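Local coordinates for protein nicotinate-nucleotide pyrophosphorylase (Francisella tularensis subsp. tularensis, PDB 3TQV) that probably catalyses the decarboxylating transfer of a phosphoribosyl group to quinolinate, giving nicotinate ribonucleotide, carbon dioxide and diphosphate on the route to NAD, at residues Ile18-Arg21 / Leu22-Ser26; Pro146-Arg149 / Leu150-Lys153; Leu208-Leu211 / Asn212-Ile215. One frame throughout, in Å; residues are numbered along the deposited sequence.

Interaction 1 (Ile18-Arg21 / Leu22-Ser26); sequences IVTR and LVRES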
loop_
_atom_site.group_PDB
_atom_site.type_symbol
_atom_site.label_atom_id
_atom_site.label_comp_id
_atom_site.label_asym_id
_atom_site.label_seq_id
_atom_site.Cartn_x
_atom_site.Cartn_y
_atom_site.Cartn_z
ATOM N N ILE B 18 16.992 -6.479 0.256
ATOM C CA ILE B 18 15.553 -6.232 0.264
ATOM C C ILE B 18 15.138 -5.211 -0.814
ATOM O O ILE B 18 14.083 -5.331 -1.428
ATOM C CB ILE B 18 15.080 -5.735 1.642
ATOM C CG1 ILE B 18 15.280 -6.807 2.706
ATOM C CG2 ILE B 18 13.613 -5.326 1.599
ATOM C CD1 ILE B 18 14.284 -7.943 2.615
ATOM N N VAL B 19 15.956 -4.194 -1.043
ATOM C CA VAL B 19 15.673 -3.253 -2.116
ATOM C C VAL B 19 15.745 -3.986 -3.453
ATOM O O VAL B 19 14.871 -3.839 -4.310
ATOM C CB VAL B 19 16.648 -2.059 -2.104
ATOM C CG1 VAL B 19 16.636 -1.340 -3.434
ATOM C CG2 VAL B 19 16.301 -1.104 -0.964
ATOM N N THR B 20 16.783 -4.798 -3.610
ATOM C CA THR B 20 16.987 -5.541 -4.836
ATOM C C THR B 20 15.800 -6.448 -5.157
ATOM O O THR B 20 15.233 -6.375 -6.248
ATOM C CB THR B 20 18.295 -6.371 -4.780
ATOM O OG1 THR B 20 19.423 -5.486 -4.728
ATOM C CG2 THR B 20 18.422 -7.280 -6.011
ATOM N N ARG B 21 15.425 -7.298 -4.207
ATOM C CA ARG B 21 14.391 -8.300 -4.448
ATOM C C ARG B 21 13.039 -7.673 -4.766
ATOM O O ARG B 21 12.291 -8.164 -5.608
ATOM C CB ARG B 21 14.249 -9.219 -3.243
ATOM C CG ARG B 21 13.255 -10.321 -3.450
ATOM C CD ARG B 21 12.428 -10.496 -2.208
ATOM N NE ARG B 21 13.258 -10.851 -1.063
ATOM C CZ ARG B 21 12.891 -10.676 0.204
ATOM N NH1 ARG B 21 11.716 -10.129 0.488
ATOM N NH2 ARG B 21 13.709 -11.027 1.187
ATOM N N LEU B 22 12.729 -6.590 -4.068
ATOM C CA LEU B 22 11.496 -5.862 -4.284
ATOM C C LEU B 22 11.444 -5.208 -5.673
ATOM O O LEU B 22 10.391 -5.126 -6.296
ATOM C CB LEU B 22 11.334 -4.808 -3.193
ATOM C CG LEU B 22 10.439 -5.195 -2.018
ATOM C CD1 LEU B 22 10.537 -4.168 -0.900
ATOM C CD2 LEU B 22 8.998 -5.362 -2.485
ATOM N N VAL B 23 12.587 -4.733 -6.149
ATOM C CA VAL B 23 12.656 -4.120 -7.464
ATOM C C VAL B 23 12.505 -5.198 -8.521
ATOM O O VAL B 23 11.615 -5.135 -9.355
ATOM C CB VAL B 23 13.970 -3.318 -7.644
ATOM C CG1 VAL B 23 14.214 -2.980 -9.113
ATOM C CG2 VAL B 23 13.925 -2.054 -6.795
ATOM N N ARG B 24 13.381 -6.190 -8.463
ATOM C CA ARG B 24 13.319 -7.380 -9.311
ATOM C C ARG B 24 11.884 -7.894 -9.563
ATOM O O ARG B 24 11.416 -7.929 -10.701
ATOM C CB ARG B 24 14.172 -8.472 -8.668
ATOM C CG ARG B 24 14.148 -9.809 -9.373
ATOM C CD ARG B 24 15.357 -9.958 -10.255
ATOM N NE ARG B 24 16.598 -9.686 -9.532
ATOM C CZ ARG B 24 17.705 -9.210 -10.103
ATOM N NH1 ARG B 24 17.724 -8.947 -11.409
ATOM N NH2 ARG B 24 18.794 -8.991 -9.369
ATOM N N GLU B 25 11.202 -8.301 -8.497
ATOM C CA GLU B 25 9.821 -8.766 -8.576
ATOM C C GLU B 25 8.845 -7.725 -9.185
ATOM O O GLU B 25 7.895 -8.084 -9.878
ATOM C CB GLU B 25 9.342 -9.214 -7.190
ATOM C CG GLU B 25 9.931 -10.533 -6.726
ATOM C CD GLU B 25 9.810 -10.733 -5.214
ATOM O OE1 GLU B 25 9.066 -9.960 -4.567
ATOM O OE2 GLU B 25 10.472 -11.652 -4.667
ATOM N N SER B 26 9.092 -6.444 -8.918
ATOM C CA SER B 26 8.315 -5.335 -9.494
ATOM C C SER B 26 8.483 -5.204 -10.992
ATOM O O SER B 26 7.558 -4.842 -11.696
ATOM C CB SER B 26 8.765 -4.013 -8.883
ATOM O OG SER B 26 7.835 -3.566 -7.925
#

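Interaction 2 (Pro146-Arg149 / Leu150-Lys153); sequences PGFR and LAQK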
loop_
_atom_site.group_PDB
_atom_site.type_symbol
_atom_site.label_atom_id
_atom_site.label_comp_id
_atom_site.label_asym_id
_atom_site.label_seq_id
_atom_site.Cartn_x
_atom_site.Cartn_y
_atom_site.Cartn_z
ATOM N N PRO B 146 2.299 -5.760 3.239
ATOM C CA PRO B 146 3.153 -6.940 3.265
ATOM C C PRO B 146 4.364 -6.800 2.339
ATOM O O PRO B 146 4.222 -6.343 1.203
ATOM C CB PRO B 146 2.204 -8.040 2.796
ATOM C CG PRO B 146 0.888 -7.627 3.398
ATOM C CD PRO B 146 0.873 -6.122 3.209
ATOM N N GLY B 147 5.537 -7.181 2.845
ATOM C CA GLY B 147 6.766 -7.160 2.078
ATOM C C GLY B 147 7.471 -5.825 2.163
ATOM O O GLY B 147 8.576 -5.662 1.655
ATOM N N PHE B 148 6.810 -4.864 2.790
ATOM C CA PHE B 148 7.285 -3.490 2.861
ATOM C C PHE B 148 7.425 -3.076 4.306
ATOM O O PHE B 148 7.234 -1.904 4.630
ATOM C CB PHE B 148 6.297 -2.538 2.180
ATOM C CG PHE B 148 6.361 -2.570 0.688
ATOM C CD1 PHE B 148 7.073 -1.597 -0.003
ATOM C CD2 PHE B 148 5.708 -3.571 -0.023
ATOM C CE1 PHE B 148 7.165 -1.619 -1.387
ATOM C CE2 PHE B 148 5.764 -3.609 -1.414
ATOM C CZ PHE B 148 6.501 -2.618 -2.112
ATOM N N ARG B 149 7.742 -4.038 5.168
ATOM C CA ARG B 149 7.928 -3.750 6.584
ATOM C C ARG B 149 9.054 -2.745 6.786
ATOM O O ARG B 149 8.844 -1.661 7.328
ATOM C CB ARG B 149 8.229 -5.032 7.358
ATOM C CG ARG B 149 8.880 -4.799 8.704
ATOM C CD ARG B 149 7.914 -4.349 9.783
ATOM N NE ARG B 149 7.004 -5.434 10.135
ATOM C CZ ARG B 149 5.691 -5.337 10.007
ATOM N NH1 ARG B 149 5.171 -4.204 9.558
ATOM N NH2 ARG B 149 4.907 -6.349 10.324
ATOM N N LEU B 150 10.248 -3.107 6.327
ATOM C CA LEU B 150 11.407 -2.247 6.492
ATOM C C LEU B 150 11.303 -0.973 5.639
ATOM O O LEU B 150 11.626 0.129 6.093
ATOM C CB LEU B 150 12.691 -3.031 6.192
ATOM C CG LEU B 150 13.066 -4.054 7.275
ATOM C CD1 LEU B 150 14.276 -4.870 6.845
ATOM C CD2 LEU B 150 13.324 -3.388 8.634
ATOM N N ALA B 151 10.828 -1.139 4.409
ATOM C CA ALA B 151 10.632 -0.014 3.500
ATOM C C ALA B 151 9.774 1.070 4.137
ATOM O O ALA B 151 10.097 2.255 4.034
ATOM C CB ALA B 151 10.012 -0.494 2.173
ATOM N N GLN B 152 8.686 0.670 4.803
ATOM C CA GLN B 152 7.820 1.629 5.498
ATOM C C GLN B 152 8.385 2.171 6.841
ATOM O O GLN B 152 8.127 3.306 7.219
ATOM C CB GLN B 152 6.406 1.059 5.672
ATOM C CG GLN B 152 5.664 0.892 4.345
ATOM C CD GLN B 152 4.143 0.995 4.486
ATOM O OE1 GLN B 152 3.538 2.037 4.179
ATOM N NE2 GLN B 152 3.521 -0.085 4.953
ATOM N N LYS B 153 9.138 1.354 7.563
ATOM C CA LYS B 153 9.821 1.822 8.761
ATOM C C LYS B 153 10.789 2.938 8.352
ATOM O O LYS B 153 10.910 3.968 9.017
ATOM C CB LYS B 153 10.588 0.667 9.407
ATOM C CG LYS B 153 9.717 -0.471 9.943
ATOM C CD LYS B 153 9.030 -0.066 11.229
ATOM C CE LYS B 153 8.239 -1.192 11.854
ATOM N NZ LYS B 153 7.447 -0.717 13.037
HETATM O O HOH W 1 10.680 -3.592 3.356
#

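Interaction 3 (Leu208-Leu211 / Asn212-Ile215); sequences LDEL and NQAI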
loop_
_atom_site.group_PDB
_atom_site.type_symbol
_atom_site.label_atom_id
_atom_site.label_comp_id
_atom_site.label_asym_id
_atom_site.label_seq_id
_atom_site.Cartn_x
_atom_site.Cartn_y
_atom_site.Cartn_z
ATOM N N LEU B 208 -6.133 1.766 34.162
ATOM C CA LEU B 208 -5.167 2.340 35.074
ATOM C C LEU B 208 -4.660 1.274 36.042
ATOM O O LEU B 208 -3.485 1.280 36.412
ATOM C CB LEU B 208 -5.783 3.491 35.856
ATOM C CG LEU B 208 -6.231 4.676 35.016
ATOM C CD1 LEU B 208 -7.041 5.622 35.881
ATOM C CD2 LEU B 208 -5.015 5.359 34.414
ATOM N N ASP B 209 -5.538 0.362 36.454
ATOM C CA ASP B 209 -5.106 -0.724 37.328
ATOM C C ASP B 209 -4.101 -1.644 36.653
ATOM O O ASP B 209 -3.120 -2.035 37.268
ATOM C CB ASP B 209 -6.274 -1.569 37.846
ATOM C CG ASP B 209 -5.795 -2.732 38.698
ATOM O OD1 ASP B 209 -5.849 -2.615 39.937
ATOM O OD2 ASP B 209 -5.330 -3.742 38.133
ATOM N N GLU B 210 -4.353 -2.017 35.406
ATOM C CA GLU B 210 -3.365 -2.806 34.688
ATOM C C GLU B 210 -2.055 -2.023 34.561
ATOM O O GLU B 210 -0.968 -2.601 34.581
ATOM C CB GLU B 210 -3.884 -3.234 33.312
ATOM C CG GLU B 210 -4.641 -4.561 33.304
ATOM C CD GLU B 210 -5.417 -4.781 32.015
ATOM O OE1 GLU B 210 -5.612 -3.791 31.269
ATOM O OE2 GLU B 210 -5.835 -5.933 31.748
ATOM N N LEU B 211 -2.157 -0.702 34.453
ATOM C CA LEU B 211 -0.960 0.112 34.295
ATOM C C LEU B 211 -0.084 0.008 35.536
ATOM O O LEU B 211 1.138 -0.137 35.442
ATOM C CB LEU B 211 -1.312 1.577 34.012
ATOM C CG LEU B 211 -0.076 2.491 34.052
ATOM C CD1 LEU B 211 0.813 2.192 32.862
ATOM C CD2 LEU B 211 -0.463 3.962 34.084
ATOM N N ASN B 212 -0.727 0.087 36.698
ATOM C CA ASN B 212 -0.028 -0.049 37.964
ATOM C C ASN B 212 0.683 -1.393 38.056
ATOM O O ASN B 212 1.843 -1.478 38.461
ATOM C CB ASN B 212 -0.986 0.192 39.135
ATOM C CG ASN B 212 -1.421 1.644 39.227
ATOM O OD1 ASN B 212 -0.703 2.533 38.784
ATOM N ND2 ASN B 212 -2.602 1.891 39.781
ATOM N N GLN B 213 -0.015 -2.437 37.636
ATOM C CA GLN B 213 0.573 -3.759 37.565
ATOM C C GLN B 213 1.863 -3.764 36.739
ATOM O O GLN B 213 2.914 -4.212 37.194
ATOM C CB GLN B 213 -0.429 -4.746 36.962
ATOM C CG GLN B 213 -1.615 -5.066 37.862
ATOM C CD GLN B 213 -2.494 -6.159 37.282
ATOM O OE1 GLN B 213 -3.692 -5.976 37.108
ATOM N NE2 GLN B 213 -1.896 -7.297 36.979
ATOM N N ALA B 214 1.767 -3.265 35.516
ATOM C CA ALA B 214 2.873 -3.337 34.581
ATOM C C ALA B 214 4.025 -2.501 35.104
ATOM O O ALA B 214 5.193 -2.853 34.923
ATOM C CB ALA B 214 2.434 -2.875 33.213
ATOM N N ILE B 215 3.686 -1.398 35.766
ATOM C CA ILE B 215 4.676 -0.563 36.447
ATOM C C ILE B 215 5.291 -1.329 37.615
ATOM O O ILE B 215 6.510 -1.322 37.804
ATOM C CB ILE B 215 4.031 0.749 36.949
ATOM C CG1 ILE B 215 3.880 1.730 35.788
ATOM C CG2 ILE B 215 4.827 1.365 38.104
ATOM C CD1 ILE B 215 3.221 3.017 36.164
#

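Interaction 1 (Ile18-Arg21 / Leu22-Ser26)
R21 and E25, one helical turn apart, lie side by side and point the same way, yet their charges do not meet. R21 swings CG away from its backbone N (chi1 -177°) and lays its aliphatic part along the glutamate, so that CG and CD of R21 each come to 3.3 Å from OE2 of E25. The chain bends at chi2 and chi3, leaving R21 NE 4.6 Å from E25 OE2. An arginine suits the spot because the E25 carboxylates of the two subunits come close, and its positive charge, in long, weak ion pairs with E25 of the second subunit, would probably ease their repulsion. All this sits on the regular alpha-helix 16-31, whose i to i+4 backbone bonds include R24 N to T20 O at 2.9 Å. L22, on another side, suits a buried place: its CD1 packs against CG2 of I18 at 4.1 Å, and its side chain also meets F148. T20 divides its two branches. Its methyl CG2 lies 3.8 Å from NH2 of R24, approaching the guanidinium obliquely, while the hydroxyl, which a chi1 of -66° places beside the backbone N, bonds to the carbonyl oxygen of N16.

Interaction 2 (Pro146-Arg149 / Leu150-Lys153)
The phenyl ring of F148 meets A151 obliquely, with the methyl CB of A151 3.8 Å from F148 CD1. At the edge of the ring, in its plane, lies the carbonyl oxygen of P146; F113 and M116 of helix 100-130, and P146 of the second subunit, also pack on this side chain, so a large aromatic suits the place. The small methyl of A151 also touches L117 of helix 100-130.

F148 occupies the N-cap position of helix 149-159. Its carbonyl oxygen starts the helical pattern by accepting the N-H of Q152 at 3.0 Å, with the donor well above the carbonyl plane. Water 1 accepts the N-H of A151 at 2.7 Å and gives a weak bond to G147 O. Just ahead, G147 has a positive phi of 88°, easily adopted without a side chain, and E29 of the second subunit accepts the backbone N-H groups of both G147 and R149.

R149 and K153 run side by side, R149 CD 3.8 Å from K153 CE. The lysine bends at chi2 (-75°) and is extended beyond, which carries NZ to a salt bridge with D140 and to the carbonyl oxygens of T141 and R165; NH1 of R149 bonds to the carbonyl oxygen of R142. T141, R142 and R165 are predicted to bind substrate, so the two cations lie next to that site, consistent with a second shell around it, in the C-terminal, barrel-like domain of a quinolinate phosphoribosyltransferase.

Interaction 3 (Leu208-Leu211 / Asn212-Ile215)
N212 brings its side chain back over the carbonyl oxygen of L208, in the first turn of helix 208-216: CG of N212 lies 3.5 Å from L208 O, while the backbone N-H of N212 bonds to that same oxygen at 3.0 Å. Next, Q213 crosses D209, its carbon CD 3.8 Å from D209 OD2, with the amide and carboxylate planes 73° apart. D209 reaches the glutamine because a chi1 of 177° turns its CG away from the backbone N. A214 has only a methyl, which suits the buried face where it and L211 both touch V222 of strand 221-225; its N-H reaches E210 O at 3.0 Å. I215 closes the run, its CD1 4.0 Å from CG of L211, and it also touches I238 and V243. The helix is the crossover of a beta-alpha-beta unit between strands 200-205 and 221-225, and E210 turns its carboxylate to the backbone N of T206 in the connecting loop. The chemistry is that of an amphipathic helix: L208, L211, A214 and I215 pack on strand 221-225, helix 229-239 and nearby loops, while D209 and N212 lie on the exposed side, with Q213 partly so.

Overall arrangement
Along the chain the three contacts come in series. Interactions 1 and 2 are neighbours, their centres 12 Å apart, and they touch where L22 CD2 meets F148 CZ at 3.7 Å; both also reach the second subunit. Helix 16-31 thus packs on the N-cap region of helix 149-159 at the dimer interface; of the two, interaction 2 is the one beside predicted substrate-binding residues. Interaction 3 lies far away, about 44 Å from interaction 1 and 32 Å from interaction 2 between centres, and on the opposite side of the chain's centre from interaction 1. Interactions 2 and 3 share the C-terminal family region. Interface, probable pocket and outer barrel helix are therefore spread along an elongated subunit.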